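Local coordinates for alcohol dehydrogenase superfamily protein (Novosphingobium aromaticivorans, PDB 3GAZ) that probably acts as an NADP-dependent oxidoreductase of the medium-chain dehydrogenase/reductase superfamily, at residues 135-140 against 266-271; 220-225 against 242-247; 90-95 against 129-134; 43-48 against 67-72. One frame throughout, in Å; residues are numbered along the deposited sequence.

Interaction 1: residues 135-140 against 266-271; sequences FITAWE and VFTLHT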
loop_
_atom_site.group_PDB
_atom_site.type_symbol
_atom_site.label_atom_id
_atom_site.label_comp_id
_atom_site.label_asym_id
_atom_site.label_seq_id
_atom_site.Cartn_x
_atom_site.Cartn_y
_atom_site.Cartn_z
ATOM N N PHE A 135 -10.908 5.673 18.269
ATOM C CA PHE A 135 -11.141 7.069 18.643
ATOM C C PHE A 135 -11.307 7.912 17.381
ATOM O O PHE A 135 -12.241 8.709 17.258
ATOM C CB PHE A 135 -9.975 7.644 19.455
ATOM C CG PHE A 135 -10.207 9.067 19.902
ATOM C CD1 PHE A 135 -10.861 9.336 21.103
ATOM C CD2 PHE A 135 -9.844 10.136 19.081
ATOM C CE1 PHE A 135 -11.161 10.651 21.481
ATOM C CE2 PHE A 135 -10.139 11.460 19.447
ATOM C CZ PHE A 135 -10.800 11.716 20.651
ATOM N N ILE A 136 -10.376 7.740 16.449
ATOM C CA ILE A 136 -10.407 8.470 15.191
ATOM C C ILE A 136 -11.698 8.156 14.432
ATOM O O ILE A 136 -12.314 9.044 13.845
ATOM C CB ILE A 136 -9.182 8.105 14.320
ATOM C CG1 ILE A 136 -7.919 8.706 14.942
ATOM C CG2 ILE A 136 -9.373 8.603 12.894
ATOM C CD1 ILE A 136 -6.634 8.277 14.265
ATOM N N THR A 137 -12.112 6.893 14.457
ATOM C CA THR A 137 -13.328 6.493 13.768
ATOM C C THR A 137 -14.522 7.207 14.401
ATOM O O THR A 137 -15.350 7.796 13.701
ATOM C CB THR A 137 -13.523 4.963 13.841
ATOM O OG1 THR A 137 -12.433 4.313 13.169
ATOM C CG2 THR A 137 -14.832 4.554 13.185
ATOM N N ALA A 138 -14.591 7.173 15.729
ATOM C CA ALA A 138 -15.675 7.823 16.460
ATOM C C ALA A 138 -15.686 9.330 16.221
ATOM O O ALA A 138 -16.748 9.939 16.049
ATOM C CB ALA A 138 -15.532 7.544 17.951
ATOM N N TRP A 139 -14.500 9.926 16.207
ATOM C CA TRP A 139 -14.363 11.367 16.012
ATOM C C TRP A 139 -14.757 11.838 14.611
ATOM O O TRP A 139 -15.425 12.867 14.461
ATOM C CB TRP A 139 -12.926 11.794 16.309
ATOM C CG TRP A 139 -12.713 13.277 16.272
ATOM C CD1 TRP A 139 -12.494 14.055 15.169
ATOM C CD2 TRP A 139 -12.721 14.166 17.395
ATOM N NE1 TRP A 139 -12.362 15.376 15.539
ATOM C CE2 TRP A 139 -12.495 15.471 16.898
ATOM C CE3 TRP A 139 -12.893 13.985 18.775
ATOM C CZ2 TRP A 139 -12.442 16.594 17.737
ATOM C CZ3 TRP A 139 -12.839 15.104 19.610
ATOM C CH2 TRP A 139 -12.613 16.390 19.083
ATOM N N GLU A 140 -14.347 11.100 13.585
ATOM C CA GLU A 140 -14.683 11.507 12.228
ATOM C C GLU A 140 -16.189 11.527 12.026
ATOM O O GLU A 140 -16.708 12.362 11.292
ATOM C CB GLU A 140 -14.038 10.580 11.195
ATOM C CG GLU A 140 -12.523 10.517 11.295
ATOM C CD GLU A 140 -11.869 10.046 10.011
ATOM O OE1 GLU A 140 -12.394 9.104 9.373
ATOM O OE2 GLU A 140 -10.816 10.617 9.647
ATOM N N VAL A 266 -18.315 6.863 7.081
ATOM C CA VAL A 266 -17.027 7.070 7.741
ATOM C C VAL A 266 -16.064 5.984 7.272
ATOM O O VAL A 266 -16.397 4.801 7.304
ATOM C CB VAL A 266 -17.147 6.984 9.284
ATOM C CG1 VAL A 266 -15.766 7.144 9.924
ATOM C CG2 VAL A 266 -18.089 8.068 9.797
ATOM N N PHE A 267 -14.877 6.388 6.830
ATOM C CA PHE A 267 -13.868 5.442 6.358
ATOM C C PHE A 267 -12.501 6.023 6.701
ATOM O O PHE A 267 -11.884 6.725 5.903
ATOM C CB PHE A 267 -14.005 5.234 4.844
ATOM C CG PHE A 267 -13.075 4.194 4.289
ATOM C CD1 PHE A 267 -13.002 2.929 4.866
ATOM C CD2 PHE A 267 -12.266 4.478 3.191
ATOM C CE1 PHE A 267 -12.130 1.956 4.357
ATOM C CE2 PHE A 267 -11.395 3.515 2.677
ATOM C CZ PHE A 267 -11.329 2.252 3.264
ATOM N N THR A 268 -12.037 5.722 7.904
ATOM C CA THR A 268 -10.767 6.235 8.410
ATOM C C THR A 268 -9.526 5.817 7.631
ATOM O O THR A 268 -8.544 6.560 7.570
ATOM C CB THR A 268 -10.597 5.816 9.890
ATOM O OG1 THR A 268 -11.731 6.277 10.637
ATOM C CG2 THR A 268 -9.337 6.408 10.498
ATOM N N LEU A 269 -9.565 4.642 7.021
ATOM C CA LEU A 269 -8.401 4.138 6.295
ATOM C C LEU A 269 -7.914 4.962 5.112
ATOM O O LEU A 269 -6.724 4.898 4.776
ATOM C CB LEU A 269 -8.658 2.713 5.805
ATOM C CG LEU A 269 -9.135 1.666 6.817
ATOM C CD1 LEU A 269 -9.158 0.296 6.159
ATOM C CD2 LEU A 269 -8.215 1.678 8.006
ATOM N N HIS A 270 -8.810 5.716 4.473
ATOM C CA HIS A 270 -8.415 6.505 3.306
ATOM C C HIS A 270 -7.155 7.316 3.545
ATOM O O HIS A 270 -6.278 7.386 2.685
ATOM C CB HIS A 270 -9.550 7.432 2.829
ATOM C CG HIS A 270 -9.212 8.209 1.586
ATOM N ND1 HIS A 270 -8.766 9.510 1.621
ATOM C CD2 HIS A 270 -9.174 7.831 0.285
ATOM C CE1 HIS A 270 -8.459 9.905 0.394
ATOM N NE2 HIS A 270 -8.697 8.904 -0.432
ATOM N N THR A 271 -7.058 7.918 4.718
ATOM C CA THR A 271 -5.891 8.726 5.045
ATOM C C THR A 271 -4.587 7.966 4.887
ATOM O O THR A 271 -3.613 8.489 4.349
ATOM C CB THR A 271 -5.978 9.237 6.473
ATOM O OG1 THR A 271 -7.049 10.178 6.550
ATOM C CG2 THR A 271 -4.664 9.885 6.904
HETATM O O HOH W 1 -9.463 9.566 7.896
HETATM O O HOH W 2 -14.194 9.178 7.615
#

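Interaction 2: residues 220-225 against 242-247; sequences VYDTLG and VVSCLG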
loop_
_atom_site.group_PDB
_atom_site.type_symbol
_atom_site.label_atom_id
_atom_site.label_comp_id
_atom_site.label_asym_id
_atom_site.label_seq_id
_atom_site.Cartn_x
_atom_site.Cartn_y
_atom_site.Cartn_z
ATOM N N VAL A 220 -27.439 9.820 15.276
ATOM C CA VAL A 220 -27.337 8.380 15.511
ATOM C C VAL A 220 -26.036 7.842 14.915
ATOM O O VAL A 220 -25.771 8.024 13.727
ATOM C CB VAL A 220 -28.503 7.598 14.869
ATOM C CG1 VAL A 220 -28.329 6.100 15.141
ATOM C CG2 VAL A 220 -29.846 8.083 15.430
ATOM N N TYR A 221 -25.221 7.190 15.739
ATOM C CA TYR A 221 -23.972 6.630 15.241
ATOM C C TYR A 221 -24.039 5.108 15.205
ATOM O O TYR A 221 -24.055 4.448 16.243
ATOM C CB TYR A 221 -22.778 7.060 16.105
ATOM C CG TYR A 221 -21.439 6.888 15.401
ATOM C CD1 TYR A 221 -21.146 5.722 14.693
ATOM C CD2 TYR A 221 -20.475 7.891 15.438
ATOM C CE1 TYR A 221 -19.925 5.558 14.035
ATOM C CE2 TYR A 221 -19.246 7.739 14.783
ATOM C CZ TYR A 221 -18.981 6.570 14.083
ATOM O OH TYR A 221 -17.778 6.409 13.429
ATOM N N ASP A 222 -24.080 4.561 13.994
ATOM C CA ASP A 222 -24.123 3.123 13.797
ATOM C C ASP A 222 -22.702 2.576 13.763
ATOM O O ASP A 222 -21.923 2.921 12.877
ATOM C CB ASP A 222 -24.824 2.794 12.475
ATOM C CG ASP A 222 -24.609 1.360 12.047
ATOM O OD1 ASP A 222 -24.713 0.460 12.905
ATOM O OD2 ASP A 222 -24.338 1.127 10.850
ATOM N N THR A 223 -22.356 1.730 14.732
ATOM C CA THR A 223 -21.020 1.144 14.757
ATOM C C THR A 223 -21.091 -0.336 14.413
ATOM O O THR A 223 -20.073 -1.027 14.431
ATOM C CB THR A 223 -20.356 1.246 16.147
ATOM O OG1 THR A 223 -20.928 0.263 17.020
ATOM C CG2 THR A 223 -20.546 2.625 16.738
ATOM N N LEU A 224 -22.289 -0.823 14.099
ATOM C CA LEU A 224 -22.470 -2.236 13.789
ATOM C C LEU A 224 -22.762 -2.534 12.317
ATOM O O LEU A 224 -22.340 -3.564 11.796
ATOM C CB LEU A 224 -23.579 -2.814 14.677
ATOM C CG LEU A 224 -23.249 -2.809 16.176
ATOM C CD1 LEU A 224 -24.473 -3.186 16.998
ATOM C CD2 LEU A 224 -22.106 -3.783 16.439
ATOM N N GLY A 225 -23.488 -1.638 11.654
ATOM C CA GLY A 225 -23.801 -1.836 10.250
ATOM C C GLY A 225 -24.941 -2.802 9.986
ATOM O O GLY A 225 -25.652 -3.214 10.906
ATOM N N VAL A 242 -27.503 10.728 10.570
ATOM C CA VAL A 242 -27.080 9.372 10.895
ATOM C C VAL A 242 -25.697 9.132 10.287
ATOM O O VAL A 242 -25.467 9.453 9.125
ATOM C CB VAL A 242 -28.066 8.323 10.319
ATOM C CG1 VAL A 242 -27.514 6.910 10.525
ATOM C CG2 VAL A 242 -29.435 8.461 11.001
ATOM N N VAL A 243 -24.766 8.605 11.075
ATOM C CA VAL A 243 -23.436 8.315 10.545
ATOM C C VAL A 243 -23.114 6.847 10.819
ATOM O O VAL A 243 -23.612 6.260 11.783
ATOM C CB VAL A 243 -22.337 9.216 11.181
ATOM C CG1 VAL A 243 -22.701 10.687 11.007
ATOM C CG2 VAL A 243 -22.163 8.884 12.655
ATOM N N SER A 244 -22.299 6.252 9.960
ATOM C CA SER A 244 -21.919 4.856 10.131
ATOM C C SER A 244 -20.491 4.629 9.679
ATOM O O SER A 244 -20.007 5.296 8.763
ATOM C CB SER A 244 -22.848 3.943 9.322
ATOM O OG SER A 244 -22.392 2.598 9.363
ATOM N N CYS A 245 -19.815 3.690 10.334
ATOM C CA CYS A 245 -18.447 3.352 9.971
ATOM C C CYS A 245 -18.423 1.934 9.398
ATOM O O CYS A 245 -17.369 1.323 9.259
ATOM C CB CYS A 245 -17.518 3.470 11.187
ATOM S SG CYS A 245 -17.994 2.508 12.636
ATOM N N LEU A 246 -19.606 1.425 9.061
ATOM C CA LEU A 246 -19.757 0.094 8.476
ATOM C C LEU A 246 -20.918 0.091 7.490
ATOM O O LEU A 246 -21.620 -0.911 7.358
ATOM C CB LEU A 246 -20.021 -0.961 9.560
ATOM C CG LEU A 246 -18.824 -1.562 10.296
ATOM C CD1 LEU A 246 -19.311 -2.487 11.400
ATOM C CD2 LEU A 246 -17.931 -2.312 9.314
ATOM N N GLY A 247 -21.120 1.216 6.807
ATOM C CA GLY A 247 -22.212 1.320 5.850
ATOM C C GLY A 247 -21.812 0.915 4.445
ATOM O O GLY A 247 -21.797 1.739 3.531
#

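Interaction 3: residues 90-95 against 129-134; sequences AVFGLT and SVLPLV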
loop_
_atom_site.group_PDB
_atom_site.type_symbol
_atom_site.label_atom_id
_atom_site.label_comp_id
_atom_site.label_asym_id
_atom_site.label_seq_id
_atom_site.Cartn_x
_atom_site.Cartn_y
_atom_site.Cartn_z
ATOM N N ALA A 90 7.197 9.344 24.776
ATOM C CA ALA A 90 6.235 8.247 24.732
ATOM C C ALA A 90 5.143 8.696 23.762
ATOM O O ALA A 90 4.639 9.817 23.869
ATOM C CB ALA A 90 5.643 8.001 26.118
ATOM N N VAL A 91 4.777 7.830 22.817
ATOM C CA VAL A 91 3.753 8.176 21.832
ATOM C C VAL A 91 2.772 7.043 21.533
ATOM O O VAL A 91 2.963 5.908 21.967
ATOM C CB VAL A 91 4.396 8.592 20.481
ATOM C CG1 VAL A 91 5.304 9.805 20.672
ATOM C CG2 VAL A 91 5.174 7.418 19.894
ATOM N N PHE A 92 1.712 7.369 20.794
ATOM C CA PHE A 92 0.722 6.380 20.380
ATOM C C PHE A 92 0.064 6.866 19.093
ATOM O O PHE A 92 0.112 8.061 18.785
ATOM C CB PHE A 92 -0.320 6.121 21.492
ATOM C CG PHE A 92 -1.399 7.180 21.623
ATOM C CD1 PHE A 92 -1.081 8.532 21.727
ATOM C CD2 PHE A 92 -2.741 6.800 21.711
ATOM C CE1 PHE A 92 -2.085 9.495 21.922
ATOM C CE2 PHE A 92 -3.752 7.749 21.905
ATOM C CZ PHE A 92 -3.419 9.105 22.012
ATOM N N GLY A 93 -0.512 5.946 18.324
ATOM C CA GLY A 93 -1.164 6.350 17.093
ATOM C C GLY A 93 -1.586 5.231 16.164
ATOM O O GLY A 93 -1.269 4.066 16.388
ATOM N N LEU A 94 -2.332 5.607 15.128
ATOM C CA LEU A 94 -2.805 4.691 14.094
ATOM C C LEU A 94 -1.744 4.882 13.025
ATOM O O LEU A 94 -1.702 5.924 12.371
ATOM C CB LEU A 94 -4.176 5.136 13.581
ATOM C CG LEU A 94 -4.710 4.458 12.314
ATOM C CD1 LEU A 94 -4.566 2.945 12.434
ATOM C CD2 LEU A 94 -6.172 4.860 12.109
ATOM N N THR A 95 -0.893 3.876 12.844
ATOM C CA THR A 95 0.229 4.018 11.930
ATOM C C THR A 95 0.395 3.108 10.716
ATOM O O THR A 95 1.096 3.474 9.777
ATOM C CB THR A 95 1.516 3.934 12.730
ATOM O OG1 THR A 95 1.667 2.589 13.215
ATOM C CG2 THR A 95 1.449 4.890 13.946
ATOM N N SER A 129 -2.551 1.911 23.448
ATOM C CA SER A 129 -2.469 1.190 22.177
ATOM C C SER A 129 -3.811 0.810 21.534
ATOM O O SER A 129 -3.882 0.641 20.318
ATOM C CB SER A 129 -1.621 -0.075 22.344
ATOM O OG SER A 129 -2.325 -1.078 23.060
ATOM N N VAL A 130 -4.867 0.679 22.328
ATOM C CA VAL A 130 -6.170 0.293 21.775
ATOM C C VAL A 130 -7.079 1.477 21.471
ATOM O O VAL A 130 -8.230 1.296 21.080
ATOM C CB VAL A 130 -6.934 -0.648 22.732
ATOM C CG1 VAL A 130 -6.155 -1.926 22.933
ATOM C CG2 VAL A 130 -7.182 0.053 24.076
ATOM N N LEU A 131 -6.554 2.687 21.622
ATOM C CA LEU A 131 -7.345 3.897 21.409
ATOM C C LEU A 131 -7.370 4.538 20.005
ATOM O O LEU A 131 -8.434 4.892 19.502
ATOM C CB LEU A 131 -6.892 4.945 22.434
ATOM C CG LEU A 131 -7.862 5.983 23.004
ATOM C CD1 LEU A 131 -9.134 5.318 23.515
ATOM C CD2 LEU A 131 -7.154 6.721 24.145
ATOM N N PRO A 132 -6.204 4.682 19.352
ATOM C CA PRO A 132 -6.118 5.303 18.019
ATOM C C PRO A 132 -7.233 5.085 16.983
ATOM O O PRO A 132 -8.033 5.985 16.745
ATOM C CB PRO A 132 -4.753 4.844 17.517
ATOM C CG PRO A 132 -3.940 4.836 18.783
ATOM C CD PRO A 132 -4.895 4.137 19.755
ATOM N N LEU A 133 -7.293 3.910 16.368
ATOM C CA LEU A 133 -8.311 3.658 15.342
ATOM C C LEU A 133 -9.747 3.939 15.755
ATOM O O LEU A 133 -10.446 4.704 15.085
ATOM C CB LEU A 133 -8.230 2.220 14.816
ATOM C CG LEU A 133 -9.339 1.853 13.813
ATOM C CD1 LEU A 133 -9.288 2.792 12.602
ATOM C CD2 LEU A 133 -9.175 0.405 13.370
ATOM N N VAL A 134 -10.197 3.326 16.845
ATOM C CA VAL A 134 -11.570 3.537 17.269
ATOM C C VAL A 134 -11.869 4.978 17.660
ATOM O O VAL A 134 -12.966 5.461 17.400
ATOM C CB VAL A 134 -11.988 2.568 18.422
ATOM C CG1 VAL A 134 -11.858 1.122 17.948
ATOM C CG2 VAL A 134 -11.156 2.816 19.669
#

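Interaction 4: residues 43-48 against 67-72; sequences GTNPLD and LGMDLA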
loop_
_atom_site.group_PDB
_atom_site.type_symbol
_atom_site.label_atom_id
_atom_site.label_comp_id
_atom_site.label_asym_id
_atom_site.label_seq_id
_atom_site.Cartn_x
_atom_site.Cartn_y
_atom_site.Cartn_z
ATOM N N GLY A 43 -2.126 -2.450 19.507
ATOM C CA GLY A 43 -3.567 -2.579 19.651
ATOM C C GLY A 43 -4.180 -3.354 18.502
ATOM O O GLY A 43 -3.926 -3.045 17.341
ATOM N N THR A 44 -4.994 -4.359 18.821
ATOM C CA THR A 44 -5.627 -5.172 17.791
ATOM C C THR A 44 -6.958 -4.598 17.333
ATOM O O THR A 44 -7.550 -3.752 17.998
ATOM C CB THR A 44 -5.896 -6.621 18.282
ATOM O OG1 THR A 44 -6.932 -6.604 19.275
ATOM C CG2 THR A 44 -4.635 -7.233 18.881
ATOM N N ASN A 45 -7.415 -5.060 16.176
ATOM C CA ASN A 45 -8.700 -4.641 15.632
ATOM C C ASN A 45 -9.227 -5.772 14.762
ATOM O O ASN A 45 -8.454 -6.483 14.120
ATOM C CB ASN A 45 -8.564 -3.359 14.797
ATOM C CG ASN A 45 -8.287 -2.124 15.649
ATOM O OD1 ASN A 45 -7.164 -1.614 15.680
ATOM N ND2 ASN A 45 -9.310 -1.642 16.346
ATOM N N PRO A 46 -10.553 -5.966 14.745
ATOM C CA PRO A 46 -11.167 -7.025 13.943
ATOM C C PRO A 46 -10.672 -7.054 12.494
ATOM O O PRO A 46 -10.468 -8.129 11.930
ATOM C CB PRO A 46 -12.656 -6.705 14.036
ATOM C CG PRO A 46 -12.778 -6.118 15.409
ATOM C CD PRO A 46 -11.581 -5.189 15.459
ATOM N N LEU A 47 -10.477 -5.880 11.893
ATOM C CA LEU A 47 -10.018 -5.821 10.503
ATOM C C LEU A 47 -8.734 -6.620 10.270
ATOM O O LEU A 47 -8.564 -7.223 9.213
ATOM C CB LEU A 47 -9.799 -4.370 10.059
ATOM C CG LEU A 47 -9.446 -4.190 8.578
ATOM C CD1 LEU A 47 -10.607 -4.679 7.719
ATOM C CD2 LEU A 47 -9.144 -2.720 8.282
ATOM N N ASP A 48 -7.835 -6.624 11.253
ATOM C CA ASP A 48 -6.574 -7.361 11.133
ATOM C C ASP A 48 -6.830 -8.831 10.782
ATOM O O ASP A 48 -6.114 -9.422 9.968
ATOM C CB ASP A 48 -5.770 -7.303 12.444
ATOM C CG ASP A 48 -5.465 -5.877 12.897
ATOM O OD1 ASP A 48 -5.380 -4.972 12.046
ATOM O OD2 ASP A 48 -5.292 -5.665 14.114
ATOM N N LEU A 67 1.029 -7.404 10.343
ATOM C CA LEU A 67 -0.267 -6.775 10.588
ATOM C C LEU A 67 -0.310 -5.971 11.890
ATOM O O LEU A 67 0.687 -5.879 12.604
ATOM C CB LEU A 67 -1.366 -7.844 10.569
ATOM C CG LEU A 67 -1.299 -8.776 9.351
ATOM C CD1 LEU A 67 -2.540 -9.672 9.312
ATOM C CD2 LEU A 67 -1.196 -7.949 8.076
ATOM N N GLY A 68 -1.468 -5.384 12.188
ATOM C CA GLY A 68 -1.612 -4.572 13.388
ATOM C C GLY A 68 -1.608 -3.118 12.959
ATOM O O GLY A 68 -0.690 -2.692 12.264
HETATM N N MSE A 69 -2.611 -2.352 13.376
HETATM C CA MSE A 69 -2.719 -0.955 12.967
HETATM C C MSE A 69 -2.399 0.090 14.039
HETATM O O MSE A 69 -1.898 1.174 13.722
HETATM C CB MSE A 69 -4.135 -0.705 12.420
HETATM C CG MSE A 69 -4.587 -1.722 11.373
HETATM SE SE MSE A 69 -6.342 -1.537 10.892
HETATM C CE MSE A 69 -7.074 -2.629 11.907
ATOM N N ASP A 70 -2.703 -0.229 15.295
ATOM C CA ASP A 70 -2.474 0.692 16.414
ATOM C C ASP A 70 -1.207 0.383 17.212
ATOM O O ASP A 70 -0.820 -0.778 17.361
ATOM C CB ASP A 70 -3.644 0.650 17.405
ATOM C CG ASP A 70 -4.945 1.194 16.829
ATOM O OD1 ASP A 70 -4.909 2.234 16.136
ATOM O OD2 ASP A 70 -6.012 0.590 17.098
ATOM N N LEU A 71 -0.576 1.427 17.741
ATOM C CA LEU A 71 0.606 1.230 18.561
ATOM C C LEU A 71 0.733 2.248 19.679
ATOM O O LEU A 71 0.046 3.273 19.703
ATOM C CB LEU A 71 1.883 1.252 17.710
ATOM C CG LEU A 71 2.321 2.515 16.957
ATOM C CD1 LEU A 71 2.685 3.636 17.926
ATOM C CD2 LEU A 71 3.532 2.163 16.094
ATOM N N ALA A 72 1.614 1.924 20.618
ATOM C CA ALA A 72 1.933 2.784 21.747
ATOM C C ALA A 72 3.364 2.388 22.080
ATOM O O ALA A 72 3.668 1.201 22.212
ATOM C CB ALA A 72 1.014 2.496 22.926
HETATM O O HOH W 3 -4.933 -3.137 14.784
HETATM O O HOH W 4 -6.401 -1.427 19.156
HETATM O O HOH W 5 -3.366 -5.006 10.029
#

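Interaction 1: residues 135-140 against 266-271
The carboxylate of E140 is the flat group that meets T268: T268 OG1 stands above its plane, 3.2 Å from E140 OE1. On the opposite side of that plane a water donates to OE1 and accepts from F267 N. A second water donates to E140 OE2 and T268 O and accepts from T271 OG1. V266 CG1 comes up beside OE1, 3.9 Å from it and just as far from T137 O.

The T268 hydroxyl is also 3.3 Å from T137 OG1, whose stronger partner is the carbonyl of L133, one helical turn back. With T268 CG2 anti to its own backbone N (chi1 -56° for OG1), the methyl is directed at I136. There T268 CG2 and I136 CG2 stand 3.2 Å apart, tighter than ordinary van der Waals contact, and the two side chains cross at about a right angle.

The example illustrates how a helix can be fitted to a turn by a mixed surface: helix 132-145 lies against the type I turn F267-H270, which leads into helix 270-274. One methyl pair is packed tightly, while two waters link the E140 carboxylate to F267 N, T268 O and, just past the turn, T271 OG1.

Interaction 2: residues 220-225 against 242-247
Y221 and V243 meet as ring and methyl: V243 CG2 sits over one face of the Y221 ring, 3.6 Å from its centroid and offset toward the rim near CD2, a CH-pi contact. V243 CG2 reaches the ring from between its own backbone N and carbonyl carbon. C245 SG approaches the same ring at its edge, 3.9 Å from Y221 CE1. On the other face of the sheet S244 OG donates to D222 OD2 over 2.9 Å, arriving from above the carboxylate plane.

Behind these side chains, parallel strands 217-222 and 240-244 set the register. V243 N bonds to V220 O at 2.9 Å and D222 N to V243 O at 2.8 Å, both nearly straight; a weaker bond from C245 N to D222 O follows where the strands end. D222 OD1 then accepts from L224 N, an Asx turn, and from G225 N, 2.7 Å away on the syn side, which makes the Asx motif. S244 OG likewise receives L246 N, an ST turn. Further out, helix 227-235 links the two strands, the beta-alpha-beta arrangement of a Rossmann-type domain, and Y221 OH bonds to T137 O.

The chemistry is that of paired strand ends: one carboxylate and one hydroxyl, bonded to each other, take up the N-H groups of L224, G225 and L246 in the departing loops.

Interaction 3: residues 90-95 against 129-134
P132 wedges against F92, G93 and L94 where strand 90-94 of the GroES-like domain sheet meets the beginning of helix 132-145. It is an instructive case of a proline used as a compact apolar ring, because the close part of the contact depends on it. P132 CB lies 3.5 Å from L94 N, and P132 CG sits equally near G93 C, the ring lying on the strand backbone at G93. P132 CG also reaches F92 CD2 at 3.7 Å, approaching the aromatic ring obliquely. F92 CG is held between its backbone N and carbonyl carbon (chi1 78°), and the ring beyond it leans to the proline.

The looser end is that of L131, whose CD2 only grazes F92 CE2 at 4.2 Å; L285 of helix 278-293 adds to the cover of the phenyl ring. At the other end the branched tips of L94 and L133 cross beside each other in ordinary van der Waals contact. This is the partly exposed side, L133 being the contact residue with some exposure, while L94 also meets F281. The side-chain contacts between the segments are apolar; the N-H of L133 is used elsewhere, by D70 OD1 of the adjoining strand 70-78. The leucine pair closes through methyls, with L94 CD2 3.8 Å from L133 CD1.

Interaction 4: residues 43-48 against 67-72
G43 and D70 make the direct backbone link: G43 N bonds to D70 O over 3.0 Å, with the donor above the carbonyl plane, in an antiparallel hydrogen-bonded pair. D70 N, by contrast, is buried here without a partner in the model.

Water carries much of the remaining polar traffic. One molecule lies between G43 O, D48 OD2 and M69 N, accepting from M69 N at 2.8 Å. Another accepts from G68 N and donates to D48 OD1, and a third lies 2.8 Å from T44 O and 2.9 Å from D70 OD2; the other oxygen, D70 OD1, accepts from L133 N. The general lesson is that ordered water can add to direct contacts, joining N-H, carbonyl and carboxylate groups.

Within 43-48 the turn into helix 46-52 is closed twice, by D48 N to N45 O and by N45 N to D48 OD2, the latter meeting the carboxylate from above its plane. D48 OD2 has Y315 OH as a further partner.

Apolar contact falls to M69, a selenomethionine. The bend at chi3 (-95°) turns its CE to lie 3.7 Å from L47 CB, and M69 SE is 4.0 Å from L47 CD2, the side chains crossing at about a right angle.

Around this, helix 132-145 covers N45 and M69 through L133, helix 311-319 lies against T44, and strand 90-94 flanks strand 70-78, on which D70 sits.

How the interactions relate
Along the chain the order is 4, 3, then 1, with interaction 2 nested inside the loop closed by interaction 1. Interactions 3 and 4, their centres about 9 Å apart, share the GroES-like sheet through neighbouring strands 70-78 and 90-94, and T95 N bonds to M69 O between them. Helix 132-145 serves both interactions 3 and 1, whose centres are about 12 Å apart. Interaction 2 belongs to the parallel Rossmann-type sheet, its centre about 12 Å from that of interaction 1 and about 20 Å from that of interaction 4. Interaction 1 therefore lies between the two sheets, so that one helix carries packing from the GroES-like part to the probable nucleotide-binding part.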